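Local coordinates for In2-1 family protein, glutathione transferase lambda3 (Populus trichocarpa, PDB 4PQI), which probably catalyses glutathione-dependent thiol-transfer reactions as a lambda-class plant glutathione transferase, and binds glutathione, at residues A23-L28 with E76-P81; K61-I66 with P71-E76; V84-L87 with K92-G95. All blocks are in the same frame, centred on the assembly; numbering follows the deposited sequence.

Contact 1 (A23-L28 with E76-P81); sequences AEQPPL and EKVYPP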
loop_
_atom_site.group_PDB
_atom_site.type_symbol
_atom_site.label_atom_id
_atom_site.label_comp_id
_atom_site.label_asym_id
_atom_site.label_seq_id
_atom_site.Cartn_x
_atom_site.Cartn_y
_atom_site.Cartn_z
ATOM N N ALA A 23 -4.594 6.492 -24.999
ATOM C CA ALA A 23 -5.718 7.102 -24.267
ATOM C C ALA A 23 -5.656 8.635 -24.169
ATOM O O ALA A 23 -4.579 9.239 -24.093
ATOM C CB ALA A 23 -5.852 6.501 -22.877
ATOM N N GLU A 24 -6.832 9.254 -24.153
ATOM C CA GLU A 24 -6.923 10.693 -23.984
ATOM C C GLU A 24 -6.463 11.055 -22.590
ATOM O O GLU A 24 -6.604 10.277 -21.639
ATOM C CB GLU A 24 -8.355 11.185 -24.171
ATOM C CG GLU A 24 -8.911 10.933 -25.550
ATOM C CD GLU A 24 -8.573 12.058 -26.491
ATOM O OE1 GLU A 24 -7.586 11.925 -27.249
ATOM O OE2 GLU A 24 -9.288 13.084 -26.459
ATOM N N GLN A 25 -5.932 12.256 -22.465
ATOM C CA GLN A 25 -5.485 12.725 -21.173
ATOM C C GLN A 25 -6.650 13.393 -20.427
ATOM O O GLN A 25 -7.342 14.229 -21.012
ATOM C CB GLN A 25 -4.336 13.713 -21.363
ATOM C CG GLN A 25 -3.781 14.207 -20.019
ATOM C CD GLN A 25 -2.737 15.302 -20.161
ATOM O OE1 GLN A 25 -2.353 15.669 -21.268
ATOM N NE2 GLN A 25 -2.281 15.840 -19.025
ATOM N N PRO A 26 -6.881 13.017 -19.147
ATOM C CA PRO A 26 -7.872 13.718 -18.306
ATOM C C PRO A 26 -7.478 15.181 -18.162
ATOM O O PRO A 26 -6.283 15.470 -18.206
ATOM C CB PRO A 26 -7.731 13.044 -16.939
ATOM C CG PRO A 26 -7.012 11.755 -17.196
ATOM C CD PRO A 26 -6.128 12.006 -18.381
ATOM N N PRO A 27 -8.456 16.084 -18.027
ATOM C CA PRO A 27 -8.181 17.519 -17.900
ATOM C C PRO A 27 -7.215 17.757 -16.738
ATOM O O PRO A 27 -7.433 17.224 -15.656
ATOM C CB PRO A 27 -9.559 18.103 -17.594
ATOM C CG PRO A 27 -10.506 17.158 -18.228
ATOM C CD PRO A 27 -9.899 15.800 -18.060
ATOM N N LEU A 28 -6.144 18.508 -16.983
ATOM C CA LEU A 28 -5.100 18.720 -15.987
ATOM C C LEU A 28 -5.328 20.055 -15.277
ATOM O O LEU A 28 -5.471 21.080 -15.924
ATOM C CB LEU A 28 -3.721 18.694 -16.661
ATOM C CG LEU A 28 -2.539 19.011 -15.749
ATOM C CD1 LEU A 28 -2.437 17.945 -14.664
ATOM C CD2 LEU A 28 -1.219 19.095 -16.539
ATOM N N GLU A 76 5.449 13.435 -19.786
ATOM C CA GLU A 76 5.634 14.702 -20.482
ATOM C C GLU A 76 4.805 15.841 -19.890
ATOM O O GLU A 76 5.273 16.955 -19.810
ATOM C CB GLU A 76 5.342 14.555 -21.981
ATOM C CG GLU A 76 6.346 13.682 -22.730
ATOM C CD GLU A 76 6.016 13.527 -24.223
ATOM O OE1 GLU A 76 5.185 14.310 -24.745
ATOM O OE2 GLU A 76 6.588 12.619 -24.870
ATOM N N LYS A 77 3.580 15.558 -19.462
ATOM C CA LYS A 77 2.652 16.626 -19.108
ATOM C C LYS A 77 2.147 16.598 -17.668
ATOM O O LYS A 77 1.629 17.607 -17.181
ATOM C CB LYS A 77 1.459 16.631 -20.073
ATOM C CG LYS A 77 1.835 17.114 -21.461
ATOM C CD LYS A 77 0.691 16.918 -22.437
ATOM C CE LYS A 77 1.102 17.277 -23.865
ATOM N NZ LYS A 77 0.067 16.828 -24.857
ATOM N N VAL A 78 2.295 15.464 -16.984
ATOM C CA VAL A 78 1.737 15.353 -15.638
ATOM C C VAL A 78 2.833 15.258 -14.583
ATOM O O VAL A 78 2.906 16.091 -13.654
ATOM C CB VAL A 78 0.745 14.159 -15.516
ATOM C CG1 VAL A 78 0.185 14.031 -14.097
ATOM C CG2 VAL A 78 -0.415 14.315 -16.538
ATOM N N TYR A 79 3.709 14.270 -14.736
ATOM C CA TYR A 79 4.616 13.917 -13.651
ATOM C C TYR A 79 5.944 13.397 -14.182
ATOM O O TYR A 79 6.076 12.212 -14.471
ATOM C CB TYR A 79 3.943 12.872 -12.760
ATOM C CG TYR A 79 4.704 12.549 -11.497
ATOM C CD1 TYR A 79 4.959 13.531 -10.529
ATOM C CD2 TYR A 79 5.170 11.256 -11.260
ATOM C CE1 TYR A 79 5.658 13.221 -9.356
ATOM C CE2 TYR A 79 5.860 10.950 -10.111
ATOM C CZ TYR A 79 6.103 11.940 -9.159
ATOM O OH TYR A 79 6.796 11.605 -8.018
ATOM N N PRO A 80 6.931 14.292 -14.311
ATOM C CA PRO A 80 8.248 13.978 -14.888
ATOM C C PRO A 80 8.996 12.784 -14.263
ATOM O O PRO A 80 9.607 12.048 -15.013
ATOM C CB PRO A 80 9.018 15.298 -14.738
ATOM C CG PRO A 80 7.943 16.328 -14.828
ATOM C CD PRO A 80 6.784 15.735 -14.049
ATOM N N PRO A 81 8.927 12.575 -12.935
ATOM C CA PRO A 81 9.575 11.356 -12.426
ATOM C C PRO A 81 9.042 10.058 -13.058
ATOM O O PRO A 81 9.710 9.020 -12.996
ATOM C CB PRO A 81 9.259 11.400 -10.927
ATOM C CG PRO A 81 9.155 12.884 -10.631
ATOM C CD PRO A 81 8.430 13.429 -11.836
HETATM O O HOH W 1 -2.630 15.166 -24.000
#

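Contact 2 (K61-I66 with P71-E76); sequences KLVPLI and PAWYPE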
loop_
_atom_site.group_PDB
_atom_site.type_symbol
_atom_site.label_atom_id
_atom_site.label_comp_id
_atom_site.label_asym_id
_atom_site.label_seq_id
_atom_site.Cartn_x
_atom_site.Cartn_y
_atom_site.Cartn_z
ATOM N N LYS A 61 -10.495 11.102 -7.797
ATOM C CA LYS A 61 -10.720 10.301 -8.989
ATOM C C LYS A 61 -9.499 9.427 -9.275
ATOM O O LYS A 61 -8.363 9.896 -9.198
ATOM C CB LYS A 61 -11.009 11.207 -10.184
ATOM C CG LYS A 61 -12.213 12.136 -10.010
ATOM C CD LYS A 61 -13.467 11.356 -9.626
ATOM C CE LYS A 61 -14.709 12.242 -9.546
ATOM N NZ LYS A 61 -15.877 11.468 -9.006
ATOM N N LEU A 62 -9.716 8.152 -9.595
ATOM C CA LEU A 62 -8.608 7.313 -10.063
ATOM C C LEU A 62 -8.326 7.503 -11.572
ATOM O O LEU A 62 -9.245 7.574 -12.389
ATOM C CB LEU A 62 -8.896 5.839 -9.791
ATOM C CG LEU A 62 -9.156 5.459 -8.340
ATOM C CD1 LEU A 62 -9.443 3.967 -8.225
ATOM C CD2 LEU A 62 -7.968 5.853 -7.481
ATOM N N VAL A 63 -7.053 7.591 -11.921
ATOM C CA VAL A 63 -6.621 7.543 -13.314
ATOM C C VAL A 63 -5.630 6.391 -13.408
ATOM O O VAL A 63 -4.437 6.583 -13.180
ATOM C CB VAL A 63 -5.917 8.853 -13.724
ATOM C CG1 VAL A 63 -5.556 8.827 -15.209
ATOM C CG2 VAL A 63 -6.799 10.056 -13.406
ATOM N N PRO A 64 -6.126 5.172 -13.698
ATOM C CA PRO A 64 -5.230 4.012 -13.790
ATOM C C PRO A 64 -4.543 3.903 -15.162
ATOM O O PRO A 64 -5.154 4.147 -16.205
ATOM C CB PRO A 64 -6.173 2.836 -13.533
ATOM C CG PRO A 64 -7.475 3.294 -14.161
ATOM C CD PRO A 64 -7.544 4.784 -13.830
ATOM N N LEU A 65 -3.259 3.554 -15.135
ATOM C CA LEU A 65 -2.422 3.495 -16.322
ATOM C C LEU A 65 -1.922 2.082 -16.505
ATOM O O LEU A 65 -1.763 1.342 -15.537
ATOM C CB LEU A 65 -1.197 4.413 -16.145
ATOM C CG LEU A 65 -1.480 5.858 -15.747
ATOM C CD1 LEU A 65 -0.180 6.643 -15.490
ATOM C CD2 LEU A 65 -2.334 6.521 -16.836
ATOM N N ILE A 66 -1.676 1.693 -17.748
ATOM C CA ILE A 66 -0.943 0.464 -18.002
ATOM C C ILE A 66 0.523 0.866 -18.062
ATOM O O ILE A 66 0.954 1.460 -19.045
ATOM C CB ILE A 66 -1.338 -0.169 -19.346
ATOM C CG1 ILE A 66 -2.844 -0.439 -19.400
ATOM C CG2 ILE A 66 -0.563 -1.449 -19.565
ATOM C CD1 ILE A 66 -3.321 -0.891 -20.786
ATOM N N PRO A 71 0.542 6.111 -21.487
ATOM C CA PRO A 71 0.481 7.302 -22.340
ATOM C C PRO A 71 1.687 8.195 -22.080
ATOM O O PRO A 71 2.061 8.424 -20.917
ATOM C CB PRO A 71 -0.794 8.011 -21.882
ATOM C CG PRO A 71 -1.540 7.027 -21.045
ATOM C CD PRO A 71 -0.534 6.077 -20.487
ATOM N N ALA A 72 2.311 8.638 -23.166
ATOM C CA ALA A 72 3.446 9.537 -23.123
ATOM C C ALA A 72 3.115 10.845 -22.395
ATOM O O ALA A 72 4.012 11.479 -21.833
ATOM C CB ALA A 72 3.938 9.836 -24.561
ATOM N N TRP A 73 1.844 11.258 -22.404
ATOM C CA TRP A 73 1.479 12.510 -21.724
ATOM C C TRP A 73 1.712 12.481 -20.211
ATOM O O TRP A 73 1.747 13.521 -19.543
ATOM C CB TRP A 73 0.037 12.955 -22.038
ATOM C CG TRP A 73 -1.083 11.957 -21.818
ATOM C CD1 TRP A 73 -1.838 11.349 -22.801
ATOM C CD2 TRP A 73 -1.618 11.478 -20.561
ATOM N NE1 TRP A 73 -2.772 10.516 -22.234
ATOM C CE2 TRP A 73 -2.660 10.575 -20.866
ATOM C CE3 TRP A 73 -1.302 11.711 -19.216
ATOM C CZ2 TRP A 73 -3.396 9.920 -19.883
ATOM C CZ3 TRP A 73 -2.037 11.045 -18.228
ATOM C CH2 TRP A 73 -3.072 10.166 -18.573
ATOM N N TYR A 74 1.873 11.291 -19.656
ATOM C CA TYR A 74 2.079 11.206 -18.212
ATOM C C TYR A 74 3.469 11.756 -17.773
ATOM O O TYR A 74 3.535 12.700 -16.976
ATOM C CB TYR A 74 1.741 9.800 -17.682
ATOM C CG TYR A 74 1.879 9.685 -16.185
ATOM C CD1 TYR A 74 0.983 10.331 -15.340
ATOM C CD2 TYR A 74 2.898 8.931 -15.618
ATOM C CE1 TYR A 74 1.107 10.255 -13.962
ATOM C CE2 TYR A 74 3.032 8.832 -14.228
ATOM C CZ TYR A 74 2.131 9.500 -13.412
ATOM O OH TYR A 74 2.240 9.424 -12.057
ATOM N N PRO A 75 4.578 11.207 -18.313
ATOM C CA PRO A 75 5.848 11.851 -17.962
ATOM C C PRO A 75 6.000 13.229 -18.589
ATOM O O PRO A 75 6.609 14.096 -17.961
ATOM C CB PRO A 75 6.906 10.897 -18.540
ATOM C CG PRO A 75 6.206 10.148 -19.582
ATOM C CD PRO A 75 4.793 9.988 -19.119
ATOM N N GLU A 76 5.449 13.435 -19.786
ATOM C CA GLU A 76 5.634 14.702 -20.482
ATOM C C GLU A 76 4.805 15.841 -19.890
ATOM O O GLU A 76 5.273 16.955 -19.810
ATOM C CB GLU A 76 5.342 14.555 -21.981
ATOM C CG GLU A 76 6.346 13.682 -22.730
ATOM C CD GLU A 76 6.016 13.527 -24.223
ATOM O OE1 GLU A 76 5.185 14.310 -24.745
ATOM O OE2 GLU A 76 6.588 12.619 -24.870
#

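Contact 3 (V84-L87 with K92-G95); sequences VPSL and KITG. With GSH (glutathione), chain B.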
loop_
_atom_site.group_PDB
_atom_site.type_symbol
_atom_site.label_atom_id
_atom_site.label_comp_id
_atom_site.label_asym_id
_atom_site.label_seq_id
_atom_site.Cartn_x
_atom_site.Cartn_y
_atom_site.Cartn_z
ATOM N N VAL A 84 4.126 5.928 -10.534
ATOM C CA VAL A 84 2.870 6.046 -9.786
ATOM C C VAL A 84 3.119 5.552 -8.350
ATOM O O VAL A 84 4.006 4.725 -8.124
ATOM C CB VAL A 84 1.699 5.291 -10.472
ATOM C CG1 VAL A 84 1.309 5.993 -11.774
ATOM C CG2 VAL A 84 2.015 3.820 -10.709
ATOM N N PRO A 85 2.367 6.072 -7.373
ATOM C CA PRO A 85 1.294 7.066 -7.529
ATOM C C PRO A 85 1.753 8.524 -7.585
ATOM O O PRO A 85 2.812 8.880 -7.079
ATOM C CB PRO A 85 0.463 6.866 -6.270
ATOM C CG PRO A 85 1.473 6.407 -5.231
ATOM C CD PRO A 85 2.455 5.555 -5.989
ATOM N N SER A 86 0.916 9.371 -8.174
ATOM C CA SER A 86 1.044 10.799 -7.975
ATOM C C SER A 86 -0.361 11.353 -7.757
ATOM O O SER A 86 -1.342 10.812 -8.248
ATOM C CB SER A 86 1.757 11.483 -9.158
ATOM O OG SER A 86 0.989 11.354 -10.348
ATOM N N LEU A 87 -0.454 12.416 -6.981
ATOM C CA LEU A 87 -1.746 12.983 -6.673
ATOM C C LEU A 87 -1.833 14.405 -7.206
ATOM O O LEU A 87 -0.956 15.232 -6.934
ATOM C CB LEU A 87 -1.964 13.000 -5.171
ATOM C CG LEU A 87 -3.333 13.501 -4.710
ATOM C CD1 LEU A 87 -4.365 12.388 -4.846
ATOM C CD2 LEU A 87 -3.211 13.959 -3.268
ATOM N N LYS A 92 -0.969 21.239 -7.927
ATOM C CA LYS A 92 0.304 20.533 -8.070
ATOM C C LYS A 92 0.113 19.034 -8.150
ATOM O O LYS A 92 -0.938 18.514 -7.784
ATOM C CB LYS A 92 1.289 20.883 -6.947
ATOM C CG LYS A 92 0.727 20.816 -5.549
ATOM C CD LYS A 92 1.776 21.225 -4.528
ATOM C CE LYS A 92 1.131 21.666 -3.214
ATOM N NZ LYS A 92 0.191 22.810 -3.413
ATOM N N ILE A 93 1.145 18.353 -8.644
ATOM C CA ILE A 93 1.203 16.907 -8.675
ATOM C C ILE A 93 2.242 16.446 -7.655
ATOM O O ILE A 93 3.419 16.767 -7.786
ATOM C CB ILE A 93 1.630 16.405 -10.074
ATOM C CG1 ILE A 93 0.774 17.045 -11.170
ATOM C CG2 ILE A 93 1.544 14.898 -10.150
ATOM C CD1 ILE A 93 -0.656 16.543 -11.202
ATOM N N THR A 94 1.811 15.697 -6.642
ATOM C CA THR A 94 2.713 15.237 -5.579
ATOM C C THR A 94 2.916 13.728 -5.668
ATOM O O THR A 94 1.949 12.991 -5.854
ATOM C CB THR A 94 2.138 15.597 -4.189
ATOM O OG1 THR A 94 1.863 16.997 -4.154
ATOM C CG2 THR A 94 3.110 15.212 -3.063
ATOM N N GLY A 95 4.164 13.272 -5.517
ATOM C CA GLY A 95 4.477 11.852 -5.597
ATOM C C GLY A 95 4.910 11.310 -4.248
ATOM O O GLY A 95 4.789 12.015 -3.248
HETATM N N1 GSH B . 9.161 5.440 -3.981
HETATM C CA1 GSH B . 7.996 5.486 -4.853
HETATM C C1 GSH B . 6.736 5.567 -4.029
HETATM O O11 GSH B . 5.746 6.237 -4.398
HETATM O O12 GSH B . 6.667 4.977 -2.935
HETATM C CB1 GSH B . 7.998 4.251 -5.753
HETATM C CG1 GSH B . 6.752 4.143 -6.625
HETATM C CD1 GSH B . 7.031 3.150 -7.734
HETATM O OE1 GSH B . 8.322 2.631 -7.901
HETATM N N2 GSH B . 6.045 2.760 -8.538
HETATM C CA2 GSH B . 6.354 1.831 -9.613
HETATM C C2 GSH B . 6.489 2.545 -10.928
HETATM O O2 GSH B . 5.715 3.683 -11.204
HETATM C CB2 GSH B . 5.266 0.767 -9.718
HETATM S SG2 GSH B . 5.531 -0.595 -8.561
HETATM N N3 GSH B . 7.344 2.052 -11.808
HETATM C CA3 GSH B . 7.214 2.372 -13.217
HETATM C C3 GSH B . 8.472 3.043 -13.709
HETATM O O31 GSH B . 8.556 3.452 -14.894
HETATM O O32 GSH B . 9.442 3.199 -12.925
HETATM O O HOH W 2 -0.717 17.250 -4.756
#

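Contact 1 (A23-L28 with E76-P81)
Gln25 lies across the flank of Lys77, where the loop that precedes the first strand of the thioredoxin-like N-terminal domain passes beside the end of helix 73-78. With its CG trans to the backbone N (chi1 -178°) and the rest of the chain extended, Gln25 runs straight from the loop to the helix. Its CB and CG lie against the indole of Trp73. CD then splits the amide between two neighbours. On one branch OE1 comes 3.5 Å from Lys77 CD; on the other NE2 rests 3.5 Å from Val78 CG2. Glutamine suits this margin because its methylenes can pack on an aromatic ring while the amide remains near water. Lysine is equally at home here: its long aliphatic stem follows the surface and carries the ammonium outward. A water joins the two polar ends, donating to Gln25 OE1 at 2.8 Å and accepting a weak bond from Lys77 NZ at 3.3 Å. Farther along the loop, Leu28 points its CB toward the helix end, and its side chain also touches Ile93 of the hairpin. Its methyl CD2 abuts the backbone carbonyl of Lys77, 3.3 Å from that O.

Contact 2 (K61-I66 with P71-E76)
Leu65 is the bump of this contact, and Tyr74, Pro71 and Trp73 form the hollow that receives it. The packing belongs to the thioredoxin-like domain, where the chain leaves strand 60-64 and soon enters helix 73-78. The two methyls of Leu65 divide the work. CD1 sits over the middle of the Tyr74 ring, 3.7 Å from its centroid and only 11° off the normal, a CH-pi contact in which the two side chains cross at about a right angle. CD2 touches two other walls, 4.1 Å from Pro71 CD and 4.1 Å from Trp73 CH2, and meets the indole obliquely. A branched leucine suits the place because it can press on several surfaces at once. Val63 adds a smaller bump: its CG1 meets the rim of the indole near the ring plane, 4.4 Å from CH2.

The hollow is shaped within segment 71-76, where the loop turns into the helix. Trp73 places CG between its own N and carbonyl carbon (chi1 53°), and its indole lies against Pro71, whose CB stands 3.2 Å above the ring plane toward the rim. The polar ends find partners beyond the hollow: Trp73 NE1 bonds to Ala23 O, and Tyr74 OH to Lys83 O. Strand 60-64 is an outer strand of the sheet, paired in parallel with strand 33-37; Tyr36 of that neighbour touches Val63, Trp73 and Tyr74, while Leu62 packs on Trp48 and Arg51 of helix 42-54.

Contact 3 (V84-L87 with K92-G95)
Leu87 and Thr94 face each other as a hydrogen-bonded antiparallel pair in the hairpin that completes the thioredoxin-like sheet. Each backbone N-H finds the other's carbonyl: Leu87 N donates to Thr94 O at 2.7 Å (161° at the hydrogen), and Thr94 N returns a bond to Leu87 O at 2.8 Å (165°). Both carbonyls also take a CA-H...O contact, Thr94 O from Ser86 CA and Leu87 O from Ile93 CA. A water 3.0 Å from Leu87 O may donate to it, though it has more acceptors near it than protons to give, and it also lies 2.7 Å from Thr94 OG1. Threonine suits this outer strand, its hydroxyl meeting water while the side chain also touches Leu100 of helix 97-107. Leu87 turns to the same face of the sheet, and its larger apolar side chain packs on Leu100 too.

On the other face Ser86 brings CB to 3.6 Å from Ile93 CG2. Its hydroxyl, set between N and the carbonyl carbon (chi1 64°), hydrogen-bonds to Tyr74 OH, which satisfies a small polar group in a buried place.

Just before the strand, the peptide bond between Val84 and Pro85 is cis, as in other members of the thioredoxin superfamily. Here Val84 grips the cysteinyl part of glutathione through its backbone: Val84 N donates to O2 of the ligand at 2.8 Å, and N2 of the ligand donates to Val84 O at 2.9 Å. Because main-chain groups supply both of these bonds, Val84 probably recognises the peptide backbone of glutathione, in the manner of an antiparallel strand, while side chains such as Arg70 and Ser97 bind the ligand elsewhere.

How the contacts relate
Contact 2 is the most buried of the three and wholly apolar across its segments, whereas contacts 1 and 3 are both partly buried, contact 1 at the outer margin of the domain and contact 3 built on backbone bonds and ligand recognition. Contacts 1 and 2 both use helix 73-78 and share Glu76, with contact 2 nested inside the chain loop that contact 1 closes. Trp73 belongs to the packing of both. Toward the hairpin, the tyrosines make the links: Tyr74 ties contact 2 to it, and Tyr79 lies against Ser86, Ile93 and Gly95. Val84 CG1, near both Leu65 and Tyr74, connects the buried packing with the glutathione site.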